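Local coordinates for protein transcriptional regulator, LYSR family (Neisseria meningitidis, PDB 4AB5) that probably regulates transcription of methionine-biosynthesis genes as a MetR-like LysR-family factor, this chain being its regulatory, effector-binding-type domain without the DNA-binding part, at residues I12-H17 with L39-G44; A47-L52 with A61-A66. All blocks are in the same frame, centred on the assembly; numbering follows the deposited sequence.

From the N terminus the chain runs through strand 8-13, turns at the disulfide Cys16-Cys19, climbs helix 20-33 and returns along strand 37-42, where interaction 1 closes this first loop. It then passes at once into residues 47-52 and helix 50-54, and comes back as strand 60-63 to close the shorter loop of interaction 2. The two contacts stand in series, neither nested nor crossed, with centres about 10 Å apart. Strand 8-13 lies between strands 37-42 and 60-63 in one sheet. Ala13 joins the contacts: its O lies 3.0 Å from Ile62 N, a probable hydrogen bond, while its CB packs on Pro49.

Interaction 1: I12-H17 with L39-G44; sequences IAVECH and LDIVSG
Leu39 enters beside Ile12 with its side chain pointing the same way, and the two meet at their ends, Leu39 CD2 lying 4.1 Å from Ile12 CD1. At Asp40 the backbone does the work: its O receives Ile12 N at 2.8 Å along an almost straight N-H (172°), with the donor above the carbonyl plane. Asp40 OD1 takes a weak bond from Ile41 N, and its stronger partner is Arg135 of the second subunit, in a salt bridge. Ile41 pairs with Ile12 in parallel register. Its CG2, anti to the backbone N, lies 4.1 Å from Val14 CG1, and these branched residues build an apolar face covered by helix 20-33, with Leu146 of the second subunit also reaching Ile41. Strand 8-13, that helix and strand 37-42 thus form a beta-alpha-beta crossover, as in the periplasmic-binding-protein-like fold of LysR regulatory domains. Val42 N donates to Ile12 O at 2.7 Å. The Val42 side chain shares the other face with Ala13, whose small methyl lets Leu52 come close. Beyond Val42 the backbones draw apart, and the hydrogen bond from Val14 N to Val42 O is weak, at 3.4 Å. Ser43 rests CB against Val14 O. Gly44, at positive phi, passes the carboxylate of Glu15, whose bent chain brings OE1 to Gln46 N.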
# COMPACT_ATOMS: atom_id res chain seq x y z
N ILE B 12 8.24 14.65 6.76
CA ILE B 12 8.95 13.37 6.70
C ILE B 12 9.21 12.93 5.26
O ILE B 12 8.26 12.70 4.52
CB ILE B 12 8.28 12.26 7.57
CG1 ILE B 12 8.13 12.70 9.05
CG2 ILE B 12 9.07 10.96 7.49
CD1 ILE B 12 6.83 12.39 9.66
N ALA B 13 10.49 12.82 4.88
CA ALA B 13 10.91 12.35 3.56
C ALA B 13 11.23 10.86 3.67
O ALA B 13 12.06 10.44 4.48
CB ALA B 13 12.12 13.13 3.08
N VAL B 14 10.49 10.04 2.89
CA VAL B 14 10.60 8.58 2.89
C VAL B 14 10.29 8.01 1.51
O VAL B 14 9.25 8.31 0.93
CB VAL B 14 9.77 7.93 4.04
CG1 VAL B 14 8.31 8.38 4.02
CG2 VAL B 14 9.89 6.40 4.07
N GLU B 15 11.22 7.20 0.97
CA GLU B 15 11.04 6.55 -0.32
C GLU B 15 10.89 5.03 -0.18
O GLU B 15 10.66 4.34 -1.18
CB GLU B 15 12.18 6.92 -1.29
CG GLU B 15 12.19 8.37 -1.76
CD GLU B 15 10.93 8.93 -2.39
OE1 GLU B 15 10.31 8.24 -3.23
OE2 GLU B 15 10.57 10.07 -2.04
N CYS B 16 11.00 4.51 1.07
CA CYS B 16 10.94 3.09 1.42
C CYS B 16 9.49 2.67 1.73
O CYS B 16 8.84 3.28 2.58
CB CYS B 16 11.90 2.81 2.58
SG CYS B 16 11.39 1.50 3.73
N HIS B 17 8.99 1.65 1.00
CA HIS B 17 7.62 1.13 1.09
C HIS B 17 7.26 0.46 2.43
O HIS B 17 6.23 0.81 3.01
CB HIS B 17 7.34 0.19 -0.09
CG HIS B 17 7.25 0.87 -1.42
ND1 HIS B 17 6.08 0.88 -2.15
CD2 HIS B 17 8.22 1.50 -2.14
CE1 HIS B 17 6.35 1.52 -3.28
NE2 HIS B 17 7.63 1.91 -3.32
N LEU B 39 2.54 18.20 10.55
CA LEU B 39 3.06 16.97 9.96
C LEU B 39 2.79 16.88 8.46
O LEU B 39 1.76 17.36 7.98
CB LEU B 39 2.48 15.73 10.68
CG LEU B 39 3.05 15.39 12.07
CD1 LEU B 39 2.13 14.43 12.81
CD2 LEU B 39 4.44 14.76 11.97
N ASP B 40 3.73 16.27 7.72
CA ASP B 40 3.64 16.08 6.28
C ASP B 40 4.51 14.92 5.83
O ASP B 40 5.46 14.56 6.54
CB ASP B 40 4.02 17.37 5.51
CG ASP B 40 3.39 17.49 4.13
OD1 ASP B 40 2.51 16.67 3.79
OD2 ASP B 40 3.74 18.45 3.41
N ILE B 41 4.18 14.31 4.67
CA ILE B 41 4.94 13.22 4.06
C ILE B 41 5.42 13.73 2.71
O ILE B 41 4.59 14.16 1.91
CB ILE B 41 4.15 11.88 3.95
CG1 ILE B 41 3.65 11.40 5.34
CG2 ILE B 41 5.02 10.79 3.26
CD1 ILE B 41 2.37 10.63 5.33
N VAL B 42 6.74 13.74 2.50
CA VAL B 42 7.38 14.18 1.25
C VAL B 42 7.93 12.91 0.56
O VAL B 42 8.95 12.37 0.99
CB VAL B 42 8.48 15.26 1.51
CG1 VAL B 42 8.94 15.91 0.21
CG2 VAL B 42 8.00 16.33 2.49
N SER B 43 7.24 12.44 -0.49
CA SER B 43 7.60 11.20 -1.20
C SER B 43 7.41 11.23 -2.74
O SER B 43 7.15 12.29 -3.31
CB SER B 43 6.84 10.02 -0.59
OG SER B 43 5.43 10.20 -0.63
N GLY B 44 7.58 10.05 -3.37
CA GLY B 44 7.40 9.83 -4.80
C GLY B 44 8.60 10.06 -5.71
O GLY B 44 8.70 9.41 -6.75

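Interaction 2: A47-L52 with A61-A66; sequences ADPVGL and AIVSEA
Pro49 is the wedge of this contact, its ring pressed against one face of strand 60-63 just where the chain turns into helix 50-54. Pro49 CB sits 3.9 Å from Ala61 CB, methylene against methyl. Ala61 suits this place because a single carbon lets the loop come close, with CA atoms of Pro49 and Ala61 5.9 Å apart. Farther round the ring, CG of Pro49 touches CG1 of Val63 at 3.8 Å, the two side chains crossing obliquely, and it also lies against the backbone carbonyl of Ile62. Val63 CG1, anti to its own carbonyl carbon (chi1 -67°), is shared: CG2 of Val50 meets it at 3.8 Å, these two side chains crossing at about a right angle. Ile62, between Ala61 and Val63, turns its side chain to the opposite face of the strand, towards Leu77 and Leu184, in the alternation expected of a beta strand. All five touching residues are buried, and strands 72-86 and 171-189 add Ile72 against Val50 and Phe74 and Tyr185 against Val63.

The other side is loose. Asp48 is exposed, and its OD1 stays 5.6 Å from Glu65 OE1, two probably like charges that do not touch; Glu65 has a long, weak ion pair with Lys122. Asp48 instead serves its own segment, OD1 accepting Val50 N at 3.2 Å in a nearly straight bond (165°), met from above the carboxylate plane. This caps the start of the helix, whose end would be expected to stabilise the negative charge of Asp48. Between the segments, then, side chains meet through apolar packing alone, with Ile62 O against the proline ring: van der Waals contact and burial, without directional bonds, seat the helix start against the sheet, while the capping bond from Val50 N stays within residues 47-52.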
# COMPACT_ATOMS: atom_id res chain seq x y z
N ALA B 47 14.28 9.07 -5.34
CA ALA B 47 15.65 9.52 -5.15
C ALA B 47 15.96 9.75 -3.66
O ALA B 47 15.04 9.83 -2.84
CB ALA B 47 15.88 10.80 -5.94
N ASP B 48 17.27 9.88 -3.33
CA ASP B 48 17.82 10.12 -1.99
C ASP B 48 17.07 11.22 -1.22
O ASP B 48 17.09 12.38 -1.66
CB ASP B 48 19.33 10.45 -2.08
CG ASP B 48 20.14 10.39 -0.78
OD1 ASP B 48 19.54 10.11 0.29
OD2 ASP B 48 21.37 10.60 -0.85
N PRO B 49 16.40 10.89 -0.08
CA PRO B 49 15.71 11.95 0.68
C PRO B 49 16.61 12.91 1.46
O PRO B 49 16.10 13.90 1.99
CB PRO B 49 14.75 11.17 1.58
CG PRO B 49 15.36 9.83 1.76
CD PRO B 49 16.25 9.57 0.57
N VAL B 50 17.93 12.65 1.52
CA VAL B 50 18.91 13.49 2.22
C VAL B 50 19.01 14.88 1.53
O VAL B 50 19.16 15.90 2.21
CB VAL B 50 20.29 12.78 2.38
CG1 VAL B 50 21.37 13.73 2.90
CG2 VAL B 50 20.17 11.57 3.30
N GLY B 51 18.88 14.88 0.20
CA GLY B 51 18.91 16.09 -0.61
C GLY B 51 17.83 17.08 -0.23
O GLY B 51 18.10 18.28 -0.13
N LEU B 52 16.62 16.57 0.04
CA LEU B 52 15.45 17.36 0.44
C LEU B 52 15.70 18.13 1.75
O LEU B 52 15.20 19.24 1.89
CB LEU B 52 14.21 16.48 0.59
CG LEU B 52 13.49 15.96 -0.66
CD1 LEU B 52 12.57 14.88 -0.28
CD2 LEU B 52 12.71 17.04 -1.44
N ALA B 61 14.41 12.61 7.43
CA ALA B 61 14.43 11.59 6.39
C ALA B 61 14.73 10.19 6.92
O ALA B 61 15.62 10.02 7.75
CB ALA B 61 15.45 11.97 5.31
N ILE B 62 13.96 9.18 6.44
CA ILE B 62 14.16 7.77 6.78
C ILE B 62 15.11 7.24 5.71
O ILE B 62 14.79 7.29 4.51
CB ILE B 62 12.82 6.98 6.87
CG1 ILE B 62 11.81 7.61 7.87
CG2 ILE B 62 13.04 5.48 7.12
CD1 ILE B 62 12.27 7.82 9.41
N VAL B 63 16.32 6.80 6.13
CA VAL B 63 17.37 6.33 5.23
C VAL B 63 17.95 4.95 5.60
O VAL B 63 17.95 4.58 6.78
CB VAL B 63 18.48 7.42 5.04
CG1 VAL B 63 17.94 8.64 4.28
CG2 VAL B 63 19.12 7.82 6.37
N SER B 64 18.45 4.21 4.58
CA SER B 64 19.06 2.88 4.69
C SER B 64 20.58 2.91 4.91
O SER B 64 21.20 1.86 5.11
CB SER B 64 18.73 2.04 3.46
OG SER B 64 17.34 1.75 3.43
N GLU B 65 21.18 4.11 4.87
CA GLU B 65 22.62 4.29 5.09
C GLU B 65 22.93 5.63 5.77
O GLU B 65 22.23 6.62 5.56
CB GLU B 65 23.45 4.04 3.81
CG GLU B 65 23.29 5.07 2.71
CD GLU B 65 22.16 4.83 1.73
OE1 GLU B 65 20.99 5.01 2.12
OE2 GLU B 65 22.46 4.47 0.56
N ALA B 66 23.96 5.62 6.62
CA ALA B 66 24.40 6.78 7.39
C ALA B 66 25.70 7.35 6.79
O ALA B 66 26.72 7.50 7.47
CB ALA B 66 24.58 6.38 8.85